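Local coordinates for protein 5'-Methylthioadenosine Nucleosidase (Arabidopsis thaliana, PDB 2H8G) that is a nucleosidase of the phosphorylase superfamily that holds adenine in a pocket of its mixed alpha/beta fold, at residues 90-104 with 201-215. Sequence-based numbering, arbitrary orientation.
With ADE (adenine), chain C.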
ATOM      1  N   VAL A  90       1.596  -1.887 -10.824  1.00 19.93           N
ATOM      2  CA  VAL A  90       2.154  -0.640 -10.322  1.00 19.52           C
ATOM      3  C   VAL A  90       1.365  -0.103  -9.128  1.00 17.74           C
ATOM      4  O   VAL A  90       0.320  -0.637  -8.766  1.00 19.20           O
ATOM      5  CB  VAL A  90       2.173   0.444 -11.436  1.00 19.98           C
ATOM      6  CG1 VAL A  90       3.040  -0.019 -12.603  1.00 21.35           C
ATOM      7  CG2 VAL A  90       0.758   0.729 -11.923  1.00 20.53           C
ATOM      8  N   GLY A  91       1.880   0.956  -8.514  1.00 18.62           N
ATOM      9  CA  GLY A  91       1.181   1.541  -7.384  1.00 16.66           C
ATOM     10  C   GLY A  91       1.845   1.274  -6.050  1.00 15.44           C
ATOM     11  O   GLY A  91       2.711   0.406  -5.926  1.00 15.91           O
ATOM     12  N   THR A  92       1.402   2.008  -5.034  1.00 15.21           N
ATOM     13  CA  THR A  92       1.984   1.896  -3.702  1.00 15.60           C
ATOM     14  C   THR A  92       1.739   0.584  -2.972  1.00 14.20           C
ATOM     15  O   THR A  92       2.615   0.101  -2.265  1.00 16.33           O
ATOM     16  CB  THR A  92       1.506   3.057  -2.787  1.00 14.88           C
ATOM     17  OG1 THR A  92       0.078   3.027  -2.659  1.00 15.13           O
ATOM     18  CG2 THR A  92       1.941   4.389  -3.361  1.00 17.28           C
ATOM     19  N   VAL A  93       0.562  -0.004  -3.133  1.00 15.11           N
ATOM     20  CA  VAL A  93       0.303  -1.249  -2.425  1.00 15.36           C
ATOM     21  C   VAL A  93       1.222  -2.394  -2.855  1.00 16.61           C
ATOM     22  O   VAL A  93       1.882  -3.000  -2.014  1.00 17.10           O
ATOM     23  CB  VAL A  93      -1.189  -1.636  -2.523  1.00 16.22           C
ATOM     24  CG1 VAL A  93      -1.400  -3.078  -2.101  1.00 16.68           C
ATOM     25  CG2 VAL A  93      -1.995  -0.718  -1.604  1.00 17.13           C
ATOM     26  N   PRO A  94       1.300  -2.701  -4.164  1.00 15.93           N
ATOM     27  CA  PRO A  94       2.198  -3.802  -4.547  1.00 17.45           C
ATOM     28  C   PRO A  94       3.669  -3.512  -4.232  1.00 15.77           C
ATOM     29  O   PRO A  94       4.427  -4.414  -3.857  1.00 16.91           O
ATOM     30  CB  PRO A  94       1.950  -3.944  -6.044  1.00 17.08           C
ATOM     31  CG  PRO A  94       0.528  -3.526  -6.191  1.00 18.10           C
ATOM     32  CD  PRO A  94       0.443  -2.306  -5.293  1.00 17.97           C
ATOM     33  N   ALA A  95       4.076  -2.255  -4.387  1.00 16.76           N
ATOM     34  CA  ALA A  95       5.456  -1.873  -4.102  1.00 15.27           C
ATOM     35  C   ALA A  95       5.768  -2.094  -2.629  1.00 16.77           C
ATOM     36  O   ALA A  95       6.839  -2.574  -2.282  1.00 17.22           O
ATOM     37  CB  ALA A  95       5.683  -0.413  -4.466  1.00 16.25           C
ATOM     38  N   SER A  96       4.825  -1.745  -1.761  1.00 16.47           N
ATOM     39  CA  SER A  96       5.052  -1.914  -0.335  1.00 17.58           C
ATOM     40  C   SER A  96       5.150  -3.392   0.013  1.00 17.23           C
ATOM     41  O   SER A  96       5.980  -3.783   0.831  1.00 17.04           O
ATOM     42  CB  SER A  96       3.929  -1.244   0.478  1.00 18.49           C
ATOM     43  OG  SER A  96       2.722  -1.987   0.459  1.00 22.72           O
ATOM     44  N   LEU A  97       4.318  -4.214  -0.625  1.00 16.12           N
ATOM     45  CA  LEU A  97       4.320  -5.652  -0.359  1.00 17.51           C
ATOM     46  C   LEU A  97       5.613  -6.336  -0.790  1.00 17.49           C
ATOM     47  O   LEU A  97       6.191  -7.109  -0.024  1.00 17.66           O
ATOM     48  CB  LEU A  97       3.132  -6.326  -1.047  1.00 17.44           C
ATOM     49  CG  LEU A  97       1.745  -5.928  -0.542  1.00 18.84           C
ATOM     50  CD1 LEU A  97       0.689  -6.448  -1.496  1.00 19.95           C
ATOM     51  CD2 LEU A  97       1.533  -6.481   0.857  1.00 20.74           C
ATOM     52  N   ILE A  98       6.084  -6.059  -2.003  1.00 18.55           N
ATOM     53  CA  ILE A  98       7.316  -6.704  -2.447  1.00 19.34           C
ATOM     54  C   ILE A  98       8.531  -6.182  -1.690  1.00 19.56           C
ATOM     55  O   ILE A  98       9.506  -6.905  -1.500  1.00 18.88           O
ATOM     56  CB  ILE A  98       7.537  -6.563  -3.974  1.00 21.23           C
ATOM     57  CG1 ILE A  98       7.775  -5.104  -4.366  1.00 19.29           C
ATOM     58  CG2 ILE A  98       6.333  -7.124  -4.711  1.00 23.59           C
ATOM     59  CD1 ILE A  98       8.066  -4.919  -5.845  1.00 27.10           C
ATOM     60  N   THR A  99       8.478  -4.932  -1.243  1.00 17.01           N
ATOM     61  CA  THR A  99       9.587  -4.380  -0.475  1.00 17.12           C
ATOM     62  C   THR A  99       9.631  -5.103   0.875  1.00 18.21           C
ATOM     63  O   THR A  99      10.697  -5.523   1.333  1.00 18.55           O
ATOM     64  CB  THR A  99       9.415  -2.865  -0.231  1.00 17.72           C
ATOM     65  OG1 THR A  99       9.388  -2.181  -1.487  1.00 17.98           O
ATOM     66  CG2 THR A  99      10.567  -2.327   0.602  1.00 17.71           C
ATOM     67  N   PHE A 100       8.463  -5.260   1.493  1.00 17.35           N
ATOM     68  CA  PHE A 100       8.362  -5.932   2.781  1.00 17.97           C
ATOM     69  C   PHE A 100       8.825  -7.384   2.680  1.00 18.40           C
ATOM     70  O   PHE A 100       9.672  -7.827   3.453  1.00 20.17           O
ATOM     71  CB  PHE A 100       6.914  -5.897   3.278  1.00 18.24           C
ATOM     72  CG  PHE A 100       6.696  -6.641   4.564  1.00 18.24           C
ATOM     73  CD1 PHE A 100       7.112  -6.101   5.778  1.00 20.57           C
ATOM     74  CD2 PHE A 100       6.092  -7.893   4.560  1.00 21.49           C
ATOM     75  CE1 PHE A 100       6.929  -6.804   6.971  1.00 21.05           C
ATOM     76  CE2 PHE A 100       5.906  -8.602   5.746  1.00 23.50           C
ATOM     77  CZ  PHE A 100       6.326  -8.055   6.949  1.00 21.10           C
ATOM     78  N   ALA A 101       8.274  -8.121   1.720  1.00 20.01           N
ATOM     79  CA  ALA A 101       8.630  -9.528   1.553  1.00 19.74           C
ATOM     80  C   ALA A 101      10.100  -9.724   1.179  1.00 20.88           C
ATOM     81  O   ALA A 101      10.754 -10.646   1.675  1.00 22.44           O
ATOM     82  CB  ALA A 101       7.723 -10.173   0.505  1.00 20.14           C
ATOM     83  N   SER A 102      10.615  -8.857   0.312  1.00 20.49           N
ATOM     84  CA  SER A 102      12.009  -8.934  -0.122  1.00 21.19           C
ATOM     85  C   SER A 102      12.972  -8.689   1.033  1.00 22.24           C
ATOM     86  O   SER A 102      14.013  -9.347   1.132  1.00 23.14           O
ATOM     87  CB  SER A 102      12.271  -7.915  -1.235  1.00 24.15           C
ATOM     88  OG  SER A 102      11.472  -8.208  -2.365  1.00 28.78           O
ATOM     89  N   ILE A 103      12.634  -7.741   1.903  1.00 20.76           N
ATOM     90  CA  ILE A 103      13.485  -7.438   3.047  1.00 21.91           C
ATOM     91  C   ILE A 103      13.543  -8.625   4.003  1.00 21.38           C
ATOM     92  O   ILE A 103      14.621  -9.018   4.450  1.00 23.67           O
ATOM     93  CB  ILE A 103      12.972  -6.209   3.828  1.00 21.28           C
ATOM     94  CG1 ILE A 103      13.186  -4.943   2.996  1.00 20.29           C
ATOM     95  CG2 ILE A 103      13.700  -6.095   5.173  1.00 21.98           C
ATOM     96  CD1 ILE A 103      12.591  -3.693   3.617  1.00 21.91           C
ATOM     97  N   GLN A 104      12.385  -9.197   4.313  1.00 21.63           N
ATOM     98  CA  GLN A 104      12.333 -10.326   5.241  1.00 22.77           C
ATOM     99  C   GLN A 104      12.968 -11.605   4.706  1.00 24.86           C
ATOM    100  O   GLN A 104      13.550 -12.379   5.468  1.00 25.88           O
ATOM    101  CB  GLN A 104      10.885 -10.593   5.666  1.00 22.99           C
ATOM    102  CG  GLN A 104      10.346  -9.521   6.602  1.00 24.33           C
ATOM    103  CD  GLN A 104       9.087  -9.937   7.332  1.00 26.07           C
ATOM    104  OE1 GLN A 104       8.793  -9.429   8.418  1.00 30.18           O
ATOM    105  NE2 GLN A 104       8.331 -10.854   6.742  1.00 27.06           N
ATOM    106  N   MET A 201       4.745   6.831  -8.550  1.00 14.34           N
ATOM    107  CA  MET A 201       3.647   6.079  -7.970  1.00 15.13           C
ATOM    108  C   MET A 201       4.025   5.032  -6.925  1.00 14.46           C
ATOM    109  O   MET A 201       3.150   4.304  -6.462  1.00 16.37           O
ATOM    110  CB  MET A 201       2.840   5.414  -9.096  1.00 17.06           C
ATOM    111  CG  MET A 201       2.165   6.408 -10.028  1.00 15.76           C
ATOM    112  SD  MET A 201       1.502   5.677 -11.539  1.00 20.40           S
ATOM    113  CE  MET A 201       0.204   4.686 -10.879  1.00 23.45           C
ATOM    114  N   GLU A 202       5.299   4.966  -6.534  1.00 16.01           N
ATOM    115  CA  GLU A 202       5.719   3.960  -5.546  1.00 15.65           C
ATOM    116  C   GLU A 202       6.694   4.414  -4.456  1.00 15.31           C
ATOM    117  O   GLU A 202       6.672   3.880  -3.346  1.00 15.40           O
ATOM    118  CB  GLU A 202       6.381   2.764  -6.239  1.00 18.90           C
ATOM    119  CG  GLU A 202       5.511   1.948  -7.191  1.00 20.05           C
ATOM    120  CD  GLU A 202       5.456   2.515  -8.596  1.00 21.04           C
ATOM    121  OE1 GLU A 202       6.460   3.122  -9.037  1.00 22.17           O
ATOM    122  OE2 GLU A 202       4.413   2.323  -9.264  1.00 20.62           O
ATOM    123  N   GLY A 203       7.557   5.369  -4.784  1.00 14.13           N
ATOM    124  CA  GLY A 203       8.590   5.818  -3.860  1.00 15.78           C
ATOM    125  C   GLY A 203       8.320   5.942  -2.372  1.00 15.05           C
ATOM    126  O   GLY A 203       8.990   5.306  -1.554  1.00 15.35           O
ATOM    127  N   ALA A 204       7.345   6.758  -2.008  1.00 16.19           N
ATOM    128  CA  ALA A 204       7.051   6.977  -0.597  1.00 16.06           C
ATOM    129  C   ALA A 204       6.625   5.717   0.148  1.00 16.79           C
ATOM    130  O   ALA A 204       6.823   5.620   1.362  1.00 17.22           O
ATOM    131  CB  ALA A 204       5.991   8.064  -0.448  1.00 16.61           C
ATOM    132  N   ALA A 205       6.035   4.762  -0.569  1.00 15.78           N
ATOM    133  CA  ALA A 205       5.587   3.517   0.043  1.00 14.88           C
ATOM    134  C   ALA A 205       6.794   2.617   0.280  1.00 14.93           C
ATOM    135  O   ALA A 205       6.882   1.936   1.301  1.00 15.69           O
ATOM    136  CB  ALA A 205       4.571   2.819  -0.858  1.00 16.68           C
ATOM    137  N   VAL A 206       7.725   2.610  -0.670  1.00 15.31           N
ATOM    138  CA  VAL A 206       8.930   1.806  -0.508  1.00 15.48           C
ATOM    139  C   VAL A 206       9.697   2.363   0.693  1.00 16.38           C
ATOM    140  O   VAL A 206      10.217   1.601   1.514  1.00 17.04           O
ATOM    141  CB  VAL A 206       9.828   1.867  -1.766  1.00 15.51           C
ATOM    142  CG1 VAL A 206      11.117   1.074  -1.532  1.00 17.39           C
ATOM    143  CG2 VAL A 206       9.076   1.293  -2.968  1.00 16.93           C
ATOM    144  N   ALA A 207       9.758   3.690   0.802  1.00 16.98           N
ATOM    145  CA  ALA A 207      10.463   4.327   1.917  1.00 15.46           C
ATOM    146  C   ALA A 207       9.770   4.016   3.240  1.00 14.98           C
ATOM    147  O   ALA A 207      10.434   3.820   4.260  1.00 17.91           O
ATOM    148  CB  ALA A 207      10.539   5.838   1.702  1.00 16.34           C
ATOM    149  N   TYR A 208       8.440   3.967   3.229  1.00 14.77           N
ATOM    150  CA  TYR A 208       7.690   3.653   4.440  1.00 15.84           C
ATOM    151  C   TYR A 208       8.098   2.276   4.975  1.00 17.03           C
ATOM    152  O   TYR A 208       8.414   2.124   6.156  1.00 17.03           O
ATOM    153  CB  TYR A 208       6.186   3.668   4.156  1.00 16.45           C
ATOM    154  CG  TYR A 208       5.354   3.295   5.356  1.00 17.33           C
ATOM    155  CD1 TYR A 208       5.227   4.170   6.434  1.00 19.23           C
ATOM    156  CD2 TYR A 208       4.736   2.051   5.441  1.00 17.98           C
ATOM    157  CE1 TYR A 208       4.510   3.814   7.566  1.00 20.83           C
ATOM    158  CE2 TYR A 208       4.013   1.684   6.575  1.00 18.74           C
ATOM    159  CZ  TYR A 208       3.907   2.573   7.631  1.00 19.50           C
ATOM    160  OH  TYR A 208       3.198   2.231   8.756  1.00 21.29           O
ATOM    161  N   VAL A 209       8.101   1.273   4.102  1.00 16.09           N
ATOM    162  CA  VAL A 209       8.459  -0.082   4.506  1.00 17.25           C
ATOM    163  C   VAL A 209       9.923  -0.189   4.912  1.00 17.59           C
ATOM    164  O   VAL A 209      10.248  -0.841   5.908  1.00 17.53           O
ATOM    165  CB  VAL A 209       8.178  -1.087   3.367  1.00 16.94           C
ATOM    166  CG1 VAL A 209       8.638  -2.489   3.773  1.00 16.85           C
ATOM    167  CG2 VAL A 209       6.698  -1.084   3.045  1.00 18.43           C
ATOM    168  N   ALA A 210      10.804   0.448   4.148  1.00 16.89           N
ATOM    169  CA  ALA A 210      12.231   0.414   4.457  1.00 16.58           C
ATOM    170  C   ALA A 210      12.465   1.007   5.841  1.00 17.92           C
ATOM    171  O   ALA A 210      13.289   0.506   6.611  1.00 19.64           O
ATOM    172  CB  ALA A 210      13.019   1.188   3.406  1.00 17.90           C
ATOM    173  N   ASP A 211      11.733   2.067   6.170  1.00 18.10           N
ATOM    174  CA  ASP A 211      11.881   2.684   7.484  1.00 19.65           C
ATOM    175  C   ASP A 211      11.368   1.752   8.579  1.00 22.53           C
ATOM    176  O   ASP A 211      11.990   1.624   9.635  1.00 22.57           O
ATOM    177  CB  ASP A 211      11.138   4.021   7.538  1.00 23.29           C
ATOM    178  CG  ASP A 211      11.217   4.675   8.908  1.00 26.95           C
ATOM    179  OD1 ASP A 211      10.204   4.655   9.636  1.00 32.73           O
ATOM    180  OD2 ASP A 211      12.297   5.196   9.257  1.00 31.62           O
ATOM    181  N   LEU A 212      10.244   1.086   8.328  1.00 20.81           N
ATOM    182  CA  LEU A 212       9.684   0.171   9.323  1.00 20.75           C
ATOM    183  C   LEU A 212      10.663  -0.930   9.685  1.00 21.69           C
ATOM    184  O   LEU A 212      10.762  -1.329  10.847  1.00 23.36           O
ATOM    185  CB  LEU A 212       8.402  -0.492   8.816  1.00 22.24           C
ATOM    186  CG  LEU A 212       7.105   0.301   8.685  1.00 24.38           C
ATOM    187  CD1 LEU A 212       5.992  -0.659   8.290  1.00 25.59           C
ATOM    188  CD2 LEU A 212       6.768   0.986  10.004  1.00 25.55           C
ATOM    189  N   LEU A 213      11.385  -1.422   8.685  1.00 20.96           N
ATOM    190  CA  LEU A 213      12.332  -2.509   8.894  1.00 20.73           C
ATOM    191  C   LEU A 213      13.779  -2.048   9.000  1.00 21.97           C
ATOM    192  O   LEU A 213      14.707  -2.859   8.946  1.00 23.91           O
ATOM    193  CB  LEU A 213      12.167  -3.546   7.779  1.00 20.38           C
ATOM    194  CG  LEU A 213      10.798  -4.236   7.801  1.00 23.52           C
ATOM    195  CD1 LEU A 213      10.670  -5.175   6.616  1.00 25.30           C
ATOM    196  CD2 LEU A 213      10.628  -4.995   9.116  1.00 26.25           C
ATOM    197  N   LYS A 214      13.956  -0.740   9.156  1.00 23.26           N
ATOM    198  CA  LYS A 214      15.270  -0.124   9.312  1.00 23.95           C
ATOM    199  C   LYS A 214      16.304  -0.528   8.265  1.00 23.53           C
ATOM    200  O   LYS A 214      17.437  -0.887   8.600  1.00 26.14           O
ATOM    201  CB  LYS A 214      15.809  -0.422  10.713  1.00 27.65           C
ATOM    202  CG  LYS A 214      15.024   0.240  11.839  1.00 30.67           C
ATOM    203  CD  LYS A 214      15.145   1.756  11.771  1.00 35.40           C
ATOM    204  CE  LYS A 214      14.629   2.418  13.039  1.00 38.47           C
ATOM    205  NZ  LYS A 214      14.772   3.904  12.988  1.00 41.15           N
ATOM    206  N   ILE A 215      15.916  -0.462   6.996  1.00 21.57           N
ATOM    207  CA  ILE A 215      16.823  -0.795   5.903  1.00 20.60           C
ATOM    208  C   ILE A 215      17.074   0.477   5.100  1.00 20.24           C
ATOM    209  O   ILE A 215      16.130   1.152   4.697  1.00 20.78           O
ATOM    210  CB  ILE A 215      16.210  -1.849   4.949  1.00 21.55           C
ATOM    211  CG1 ILE A 215      15.822  -3.106   5.731  1.00 22.16           C
ATOM    212  CG2 ILE A 215      17.209  -2.200   3.845  1.00 22.28           C
ATOM    213  CD1 ILE A 215      16.981  -3.769   6.447  1.00 25.72           C
TER
HETATM  214  N9  ADE C 701       5.738   7.840 -14.002  1.00 21.70           N
HETATM  215  C8  ADE C 701       6.171   8.474 -15.114  1.00 22.24           C
HETATM  216  N7  ADE C 701       5.652   9.715 -15.274  1.00 21.37           N
HETATM  217  C5  ADE C 701       4.835   9.868 -14.186  1.00 19.54           C
HETATM  218  C6  ADE C 701       3.982  10.934 -13.718  1.00 21.85           C
HETATM  219  N6  ADE C 701       3.865  12.070 -14.395  1.00 20.62           N
HETATM  220  N1  ADE C 701       3.266  10.730 -12.514  1.00 19.92           N
HETATM  221  C2  ADE C 701       3.397   9.547 -11.827  1.00 20.55           C
HETATM  222  N3  ADE C 701       4.194   8.475 -12.203  1.00 20.76           N
HETATM  223  C4  ADE C 701       4.877   8.714 -13.383  1.00 19.72           C
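Glu202 reaches across to the start of helix 92-106, where Gly91 N donates a hydrogen bond to Glu202 OE2 (3.0 Å, N-H...O angle 172°). The bond uses the lone pair of OE2 that faces away from the other carboxylate oxygen. A bend at chi2 turns the carboxylate toward Gly91, while the aliphatic part of the side chain lies against Ala95, with Glu202 CG 3.6 Å from Ala95 CB. Gly91 and Glu202 are both N-cap residues, so the bond ties two helix starts together; at the backbone angles of Gly91 a CB would jam against the carbonyl O of Val90, which calls for glycine.

Beyond this end no further hydrogen bond crosses, and contacts are mostly between methyls. Ala205 CB abuts Thr92 CB at 3.6 Å, and Thr92 OG1 is hydrogen-bonded to Asp179 OD1. Val209 is a knob in the hole formed by Ser96, Thr99, Phe100 and Ile103. With Val209 CG1 anti to the backbone N (chi1 177°), that methyl packs 3.7 Å from Thr99 CG2 and at the edge of the Phe100 ring, and Val209 CG2 lies on Ser96. Thr99 OG1 hydrogen-bonds to Ala95 O of its own helix and borders both methyls of Val206. At the far end Leu213 CD1 presses unusually tightly on Ile103 CG2, 3.5 Å away, and Ile215 CG1 meets the same methyl. Ile215 follows the Schellman motif (Lys214 as C-prime, Ile215 N bonded to Ala210 O), consistent with its place beside Ile103.

Met201 CG lies 3.6 Å from adenine N3. An axis separation of 8.2 Å and a crossing angle of -30° describe a close, roughly parallel helix pair of the phosphorylase-superfamily alpha/beta fold, starting at the adenine pocket and bordering the second subunit along its length, through that subunit's Tyr151 at Val90, Trp62 at Phe100 and Leu60 at Leu213.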